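Local coordinates for DNA protection during starvation protein (Brevibacillus brevis, PDB 1N1Q) that forms a hollow dodecamer that oxidises and stores iron and probably condenses DNA, protecting it from oxidative damage, at residues R15-K26 and S78-A87. Residues are numbered along the deposited sequence; the frame is centred on the assembly and turned at random.
Sequences RQVANWVVLYVK and SLEEASIKEA
The side-chain carbonyl of N19 receives two backbone N-H groups from the chain that follows helix 75-81. S83 N approaches OD1 of N19 in the carbonyl plane at 2.8 Å, whereas I84 N reaches the same oxygen at 3.2 Å from above that plane. ND2 of N19 points an N-H almost straight (174°) at OE1 of Q16, though from above that carbonyl's plane, and donates weakly to OG of S83, a hydroxyl also bonded to E110. Acceptor and donor ends together hold the amide in one orientation. Replacing N19 by an alanine is likely to leave the S83 and I84 N-H groups without their shared acceptor and OE1 of Q16 without this donor, so that segment 82-84 could shift.

Packing is tightest where I84 lies against N19, V22 and L23. Its CG1 comes within 3.2 Å of OD1 of N19, and its CD1 meets CD1 of L23 at 3.4 Å, closer than usual for two methyl groups, the side chains crossing at about a right angle. V22 spans A82 and I84 with its two methyls: CG1, anti to its backbone N (chi1 165°), lies near CG2 of I84, while CG2 packs 3.6 Å from CB of A82. In this ferritin-like four-helix bundle, short helix 75-81 belongs to the connection between helices 39-66 and 93-120; the contact seats its end on helix 4-33 and runs the following loop alongside.

Near A87 carbon contacts loosen, CE of K26 staying 4.0 Å from N of A87. Buried K26 nevertheless extends fully to place NZ 2.7 Å from O of K85, its charge paired with D103. Solvent lies beside exposed K85 and partly exposed E86: one water links NZ of K26 to O of E86, another joins OE2 of E86 to O of V22, and the E86 carboxylate meets backbone N-H groups of L75 and A76 of the second subunit. At the other end, R15 merely skirts O of E81, an exposed residue whose CB still rests on A18.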
ATOM      1  N   ARG A  15      27.698  16.511   7.804  1.00 15.03           N
ATOM      2  CA  ARG A  15      28.400  15.871   8.908  1.00 16.45           C
ATOM      3  C   ARG A  15      27.345  15.356   9.886  1.00 14.89           C
ATOM      4  O   ARG A  15      27.476  14.276  10.453  1.00 13.61           O
ATOM      5  CB  ARG A  15      29.294  16.887   9.604  1.00 16.98           C
ATOM      6  CG  ARG A  15      30.573  16.315  10.177  1.00 25.10           C
ATOM      7  CD  ARG A  15      30.375  15.700  11.547  1.00 33.33           C
ATOM      8  NE  ARG A  15      31.595  15.840  12.337  1.00 39.84           N
ATOM      9  CZ  ARG A  15      32.132  17.015  12.662  1.00 46.33           C
ATOM     10  NH1 ARG A  15      31.553  18.145  12.266  1.00 47.38           N
ATOM     11  NH2 ARG A  15      33.256  17.065  13.366  1.00 49.09           N
ATOM     12  N   GLN A  16      26.291  16.144  10.075  1.00 13.74           N
ATOM     13  CA  GLN A  16      25.221  15.756  10.978  1.00 13.24           C
ATOM     14  C   GLN A  16      24.299  14.731  10.327  1.00 12.69           C
ATOM     15  O   GLN A  16      23.687  13.911  11.007  1.00 11.47           O
ATOM     16  CB  GLN A  16      24.442  16.989  11.433  1.00 13.22           C
ATOM     17  CG  GLN A  16      25.296  17.971  12.220  1.00 13.49           C
ATOM     18  CD  GLN A  16      26.160  17.281  13.268  1.00 13.35           C
ATOM     19  OE1 GLN A  16      25.671  16.462  14.049  1.00 14.13           O
ATOM     20  NE2 GLN A  16      27.450  17.607  13.286  1.00 11.26           N
ATOM     21  N   VAL A  17      24.194  14.788   9.005  1.00 12.50           N
ATOM     22  CA  VAL A  17      23.387  13.815   8.281  1.00 12.15           C
ATOM     23  C   VAL A  17      24.057  12.472   8.542  1.00 12.37           C
ATOM     24  O   VAL A  17      23.394  11.492   8.864  1.00 12.07           O
ATOM     25  CB  VAL A  17      23.384  14.081   6.749  1.00 12.18           C
ATOM     26  CG1 VAL A  17      22.826  12.864   6.012  1.00 12.59           C
ATOM     27  CG2 VAL A  17      22.531  15.308   6.426  1.00 12.80           C
ATOM     28  N   ALA A  18      25.385  12.450   8.429  1.00 12.27           N
ATOM     29  CA  ALA A  18      26.146  11.226   8.648  1.00 12.92           C
ATOM     30  C   ALA A  18      25.989  10.746  10.091  1.00 12.84           C
ATOM     31  O   ALA A  18      25.799   9.552  10.337  1.00 12.78           O
ATOM     32  CB  ALA A  18      27.621  11.462   8.329  1.00 13.00           C
ATOM     33  N   ASN A  19      26.066  11.681  11.039  1.00 12.64           N
ATOM     34  CA  ASN A  19      25.934  11.336  12.452  1.00 12.24           C
ATOM     35  C   ASN A  19      24.586  10.704  12.756  1.00 11.75           C
ATOM     36  O   ASN A  19      24.516   9.685  13.444  1.00 11.60           O
ATOM     37  CB  ASN A  19      26.119  12.569  13.341  1.00 12.20           C
ATOM     38  CG  ASN A  19      27.575  12.910  13.568  1.00 12.71           C
ATOM     39  OD1 ASN A  19      28.438  12.043  13.484  1.00 13.04           O
ATOM     40  ND2 ASN A  19      27.854  14.171  13.880  1.00 11.70           N
ATOM     41  N   TRP A  20      23.516  11.309  12.251  1.00 11.49           N
ATOM     42  CA  TRP A  20      22.182  10.790  12.500  1.00 11.41           C
ATOM     43  C   TRP A  20      21.869   9.502  11.758  1.00 11.37           C
ATOM     44  O   TRP A  20      21.025   8.718  12.203  1.00 11.64           O
ATOM     45  CB  TRP A  20      21.132  11.868  12.215  1.00 11.60           C
ATOM     46  CG  TRP A  20      21.084  12.872  13.323  1.00 11.24           C
ATOM     47  CD1 TRP A  20      21.580  14.146  13.309  1.00 10.66           C
ATOM     48  CD2 TRP A  20      20.604  12.642  14.652  1.00 11.16           C
ATOM     49  NE1 TRP A  20      21.445  14.722  14.553  1.00 12.27           N
ATOM     50  CE2 TRP A  20      20.851  13.820  15.396  1.00 11.76           C
ATOM     51  CE3 TRP A  20      19.995  11.552  15.289  1.00 12.74           C
ATOM     52  CZ2 TRP A  20      20.509  13.939  16.745  1.00 12.57           C
ATOM     53  CZ3 TRP A  20      19.654  11.668  16.632  1.00 12.91           C
ATOM     54  CH2 TRP A  20      19.914  12.853  17.346  1.00 12.84           C
ATOM     55  N   VAL A  21      22.537   9.277  10.633  1.00 11.03           N
ATOM     56  CA  VAL A  21      22.334   8.032   9.895  1.00 11.08           C
ATOM     57  C   VAL A  21      22.954   6.931  10.752  1.00 11.16           C
ATOM     58  O   VAL A  21      22.407   5.842  10.877  1.00 11.66           O
ATOM     59  CB  VAL A  21      23.018   8.068   8.506  1.00 10.01           C
ATOM     60  CG1 VAL A  21      22.852   6.721   7.792  1.00 10.89           C
ATOM     61  CG2 VAL A  21      22.414   9.162   7.675  1.00  7.12           C
ATOM     62  N   VAL A  22      24.099   7.231  11.354  1.00 11.91           N
ATOM     63  CA  VAL A  22      24.761   6.270  12.235  1.00 12.15           C
ATOM     64  C   VAL A  22      23.889   6.041  13.479  1.00 12.48           C
ATOM     65  O   VAL A  22      23.637   4.899  13.875  1.00 11.32           O
ATOM     66  CB  VAL A  22      26.160   6.782  12.689  1.00 12.22           C
ATOM     67  CG1 VAL A  22      26.664   5.960  13.876  1.00 12.73           C
ATOM     68  CG2 VAL A  22      27.148   6.694  11.532  1.00 13.69           C
ATOM     69  N   LEU A  23      23.416   7.131  14.080  1.00 12.00           N
ATOM     70  CA  LEU A  23      22.579   7.037  15.271  1.00 12.40           C
ATOM     71  C   LEU A  23      21.256   6.310  15.045  1.00 12.06           C
ATOM     72  O   LEU A  23      20.757   5.646  15.951  1.00 11.22           O
ATOM     73  CB  LEU A  23      22.312   8.431  15.849  1.00 12.76           C
ATOM     74  CG  LEU A  23      23.462   8.981  16.705  1.00 14.63           C
ATOM     75  CD1 LEU A  23      23.261  10.461  16.977  1.00 16.91           C
ATOM     76  CD2 LEU A  23      23.537   8.192  18.005  1.00 15.91           C
ATOM     77  N   TYR A  24      20.686   6.422  13.847  1.00 12.17           N
ATOM     78  CA  TYR A  24      19.428   5.737  13.570  1.00 12.43           C
ATOM     79  C   TYR A  24      19.623   4.247  13.830  1.00 12.17           C
ATOM     80  O   TYR A  24      18.770   3.586  14.424  1.00 12.33           O
ATOM     81  CB  TYR A  24      19.001   5.960  12.117  1.00 13.08           C
ATOM     82  CG  TYR A  24      17.733   5.222  11.734  1.00 15.35           C
ATOM     83  CD1 TYR A  24      16.478   5.664  12.165  1.00 18.12           C
ATOM     84  CD2 TYR A  24      17.790   4.081  10.938  1.00 18.83           C
ATOM     85  CE1 TYR A  24      15.312   4.984  11.808  1.00 20.14           C
ATOM     86  CE2 TYR A  24      16.633   3.395  10.578  1.00 20.91           C
ATOM     87  CZ  TYR A  24      15.400   3.851  11.012  1.00 22.37           C
ATOM     88  OH  TYR A  24      14.257   3.178  10.637  1.00 28.05           O
ATOM     89  N   VAL A  25      20.757   3.717  13.386  1.00 11.27           N
ATOM     90  CA  VAL A  25      21.038   2.299  13.583  1.00 10.99           C
ATOM     91  C   VAL A  25      21.554   1.994  14.988  1.00 11.56           C
ATOM     92  O   VAL A  25      21.263   0.940  15.548  1.00 11.97           O
ATOM     93  CB  VAL A  25      22.039   1.785  12.524  1.00 10.10           C
ATOM     94  CG1 VAL A  25      22.614   0.420  12.933  1.00 11.68           C
ATOM     95  CG2 VAL A  25      21.339   1.656  11.188  1.00  7.52           C
ATOM     96  N   LYS A  26      22.294   2.930  15.570  1.00 11.69           N
ATOM     97  CA  LYS A  26      22.832   2.733  16.912  1.00 11.95           C
ATOM     98  C   LYS A  26      21.697   2.668  17.932  1.00 11.85           C
ATOM     99  O   LYS A  26      21.704   1.835  18.842  1.00 11.35           O
ATOM    100  CB  LYS A  26      23.796   3.869  17.265  1.00 12.06           C
ATOM    101  CG  LYS A  26      24.658   3.607  18.506  1.00 12.02           C
ATOM    102  CD  LYS A  26      25.680   4.733  18.706  1.00 11.31           C
ATOM    103  CE  LYS A  26      26.665   4.429  19.831  1.00 12.33           C
ATOM    104  NZ  LYS A  26      27.706   5.498  19.936  1.00 11.04           N
ATOM    105  N   SER A  78      28.414   7.848   5.219  1.00 14.88           N
ATOM    106  CA  SER A  78      27.977   8.210   6.568  1.00 15.32           C
ATOM    107  C   SER A  78      29.016   7.776   7.590  1.00 15.78           C
ATOM    108  O   SER A  78      29.373   8.540   8.492  1.00 14.38           O
ATOM    109  CB  SER A  78      26.634   7.558   6.895  1.00 15.20           C
ATOM    110  OG  SER A  78      25.601   8.128   6.117  1.00 14.36           O
ATOM    111  N   LEU A  79      29.483   6.541   7.447  1.00 17.18           N
ATOM    112  CA  LEU A  79      30.506   5.990   8.328  1.00 18.72           C
ATOM    113  C   LEU A  79      31.782   6.804   8.229  1.00 19.47           C
ATOM    114  O   LEU A  79      32.457   7.051   9.226  1.00 19.45           O
ATOM    115  CB  LEU A  79      30.823   4.544   7.935  1.00 18.70           C
ATOM    116  CG  LEU A  79      29.896   3.477   8.504  1.00 20.27           C
ATOM    117  CD1 LEU A  79      30.219   2.122   7.898  1.00 21.53           C
ATOM    118  CD2 LEU A  79      30.067   3.453  10.020  1.00 20.89           C
ATOM    119  N   GLU A  80      32.103   7.204   7.006  1.00 20.61           N
ATOM    120  CA  GLU A  80      33.299   7.973   6.719  1.00 22.07           C
ATOM    121  C   GLU A  80      33.303   9.351   7.377  1.00 21.27           C
ATOM    122  O   GLU A  80      34.310   9.764   7.956  1.00 20.63           O
ATOM    123  CB  GLU A  80      33.442   8.125   5.204  1.00 23.54           C
ATOM    124  CG  GLU A  80      34.603   8.978   4.787  1.00 29.50           C
ATOM    125  CD  GLU A  80      35.524   8.264   3.840  1.00 37.67           C
ATOM    126  OE1 GLU A  80      35.182   8.167   2.644  1.00 43.73           O
ATOM    127  OE2 GLU A  80      36.587   7.788   4.297  1.00 42.94           O
ATOM    128  N   GLU A  81      32.178  10.054   7.297  1.00 19.97           N
ATOM    129  CA  GLU A  81      32.084  11.406   7.832  1.00 19.25           C
ATOM    130  C   GLU A  81      31.589  11.559   9.265  1.00 18.43           C
ATOM    131  O   GLU A  81      31.865  12.571   9.903  1.00 17.98           O
ATOM    132  CB  GLU A  81      31.207  12.253   6.904  1.00 19.51           C
ATOM    133  CG  GLU A  81      31.739  12.388   5.483  1.00 22.74           C
ATOM    134  CD  GLU A  81      33.151  12.939   5.443  1.00 25.25           C
ATOM    135  OE1 GLU A  81      33.458  13.824   6.261  1.00 26.46           O
ATOM    136  OE2 GLU A  81      33.953  12.498   4.592  1.00 29.70           O
ATOM    137  N   ALA A  82      30.866  10.568   9.773  1.00 17.13           N
ATOM    138  CA  ALA A  82      30.334  10.651  11.133  1.00 16.29           C
ATOM    139  C   ALA A  82      31.407  10.692  12.216  1.00 15.55           C
ATOM    140  O   ALA A  82      32.452  10.044  12.101  1.00 14.59           O
ATOM    141  CB  ALA A  82      29.394   9.477  11.398  1.00 15.97           C
ATOM    142  N   SER A  83      31.140  11.460  13.271  1.00 14.51           N
ATOM    143  CA  SER A  83      32.053  11.563  14.400  1.00 15.31           C
ATOM    144  C   SER A  83      31.534  10.610  15.471  1.00 15.37           C
ATOM    145  O   SER A  83      32.217  10.308  16.449  1.00 15.79           O
ATOM    146  CB  SER A  83      32.097  12.997  14.944  1.00 15.25           C
ATOM    147  OG  SER A  83      30.809  13.459  15.284  1.00 17.14           O
ATOM    148  N   ILE A  84      30.310  10.133  15.265  1.00 15.77           N
ATOM    149  CA  ILE A  84      29.681   9.197  16.188  1.00 15.60           C
ATOM    150  C   ILE A  84      30.129   7.749  15.901  1.00 15.97           C
ATOM    151  O   ILE A  84      30.134   7.322  14.749  1.00 15.40           O
ATOM    152  CB  ILE A  84      28.137   9.293  16.083  1.00 16.32           C
ATOM    153  CG1 ILE A  84      27.697  10.738  16.351  1.00 16.38           C
ATOM    154  CG2 ILE A  84      27.490   8.289  17.032  1.00 16.30           C
ATOM    155  CD1 ILE A  84      26.628  10.903  17.387  1.00 18.54           C
ATOM    156  N   LYS A  85      30.520   7.005  16.943  1.00 16.12           N
ATOM    157  CA  LYS A  85      30.957   5.604  16.803  1.00 17.68           C
ATOM    158  C   LYS A  85      29.753   4.661  16.906  1.00 16.25           C
ATOM    159  O   LYS A  85      28.750   5.000  17.528  1.00 15.41           O
ATOM    160  CB  LYS A  85      31.973   5.225  17.898  1.00 18.08           C
ATOM    161  CG  LYS A  85      33.223   6.087  17.966  1.00 23.27           C
ATOM    162  CD  LYS A  85      34.040   6.041  16.688  1.00 26.74           C
ATOM    163  CE  LYS A  85      35.423   6.641  16.928  1.00 31.83           C
ATOM    164  NZ  LYS A  85      36.169   6.902  15.661  1.00 33.92           N
ATOM    165  N   GLU A  86      29.868   3.477  16.307  1.00 15.78           N
ATOM    166  CA  GLU A  86      28.789   2.493  16.328  1.00 15.93           C
ATOM    167  C   GLU A  86      28.831   1.733  17.643  1.00 16.47           C
ATOM    168  O   GLU A  86      29.846   1.749  18.341  1.00 15.92           O
ATOM    169  CB  GLU A  86      28.934   1.541  15.135  1.00 15.37           C
ATOM    170  CG  GLU A  86      28.984   2.289  13.805  1.00 14.12           C
ATOM    171  CD  GLU A  86      28.401   1.494  12.659  1.00 13.54           C
ATOM    172  OE1 GLU A  86      29.142   0.720  12.019  1.00 12.65           O
ATOM    173  OE2 GLU A  86      27.188   1.640  12.409  1.00 12.86           O
ATOM    174  N   ALA A  87      27.724   1.092  17.995  1.00 17.67           N
ATOM    175  CA  ALA A  87      27.657   0.340  19.239  1.00 19.31           C
ATOM    176  C   ALA A  87      28.662  -0.808  19.216  1.00 20.77           C
ATOM    177  O   ALA A  87      29.068  -1.269  18.153  1.00 20.00           O
ATOM    178  CB  ALA A  87      26.246  -0.205  19.442  1.00 19.00           C
TER
HETATM  179  O   HOH W   1      25.380   2.607  14.120  1.00  9.88           O
HETATM  180  O   HOH W   2      29.889   3.440  20.866  1.00 19.93           O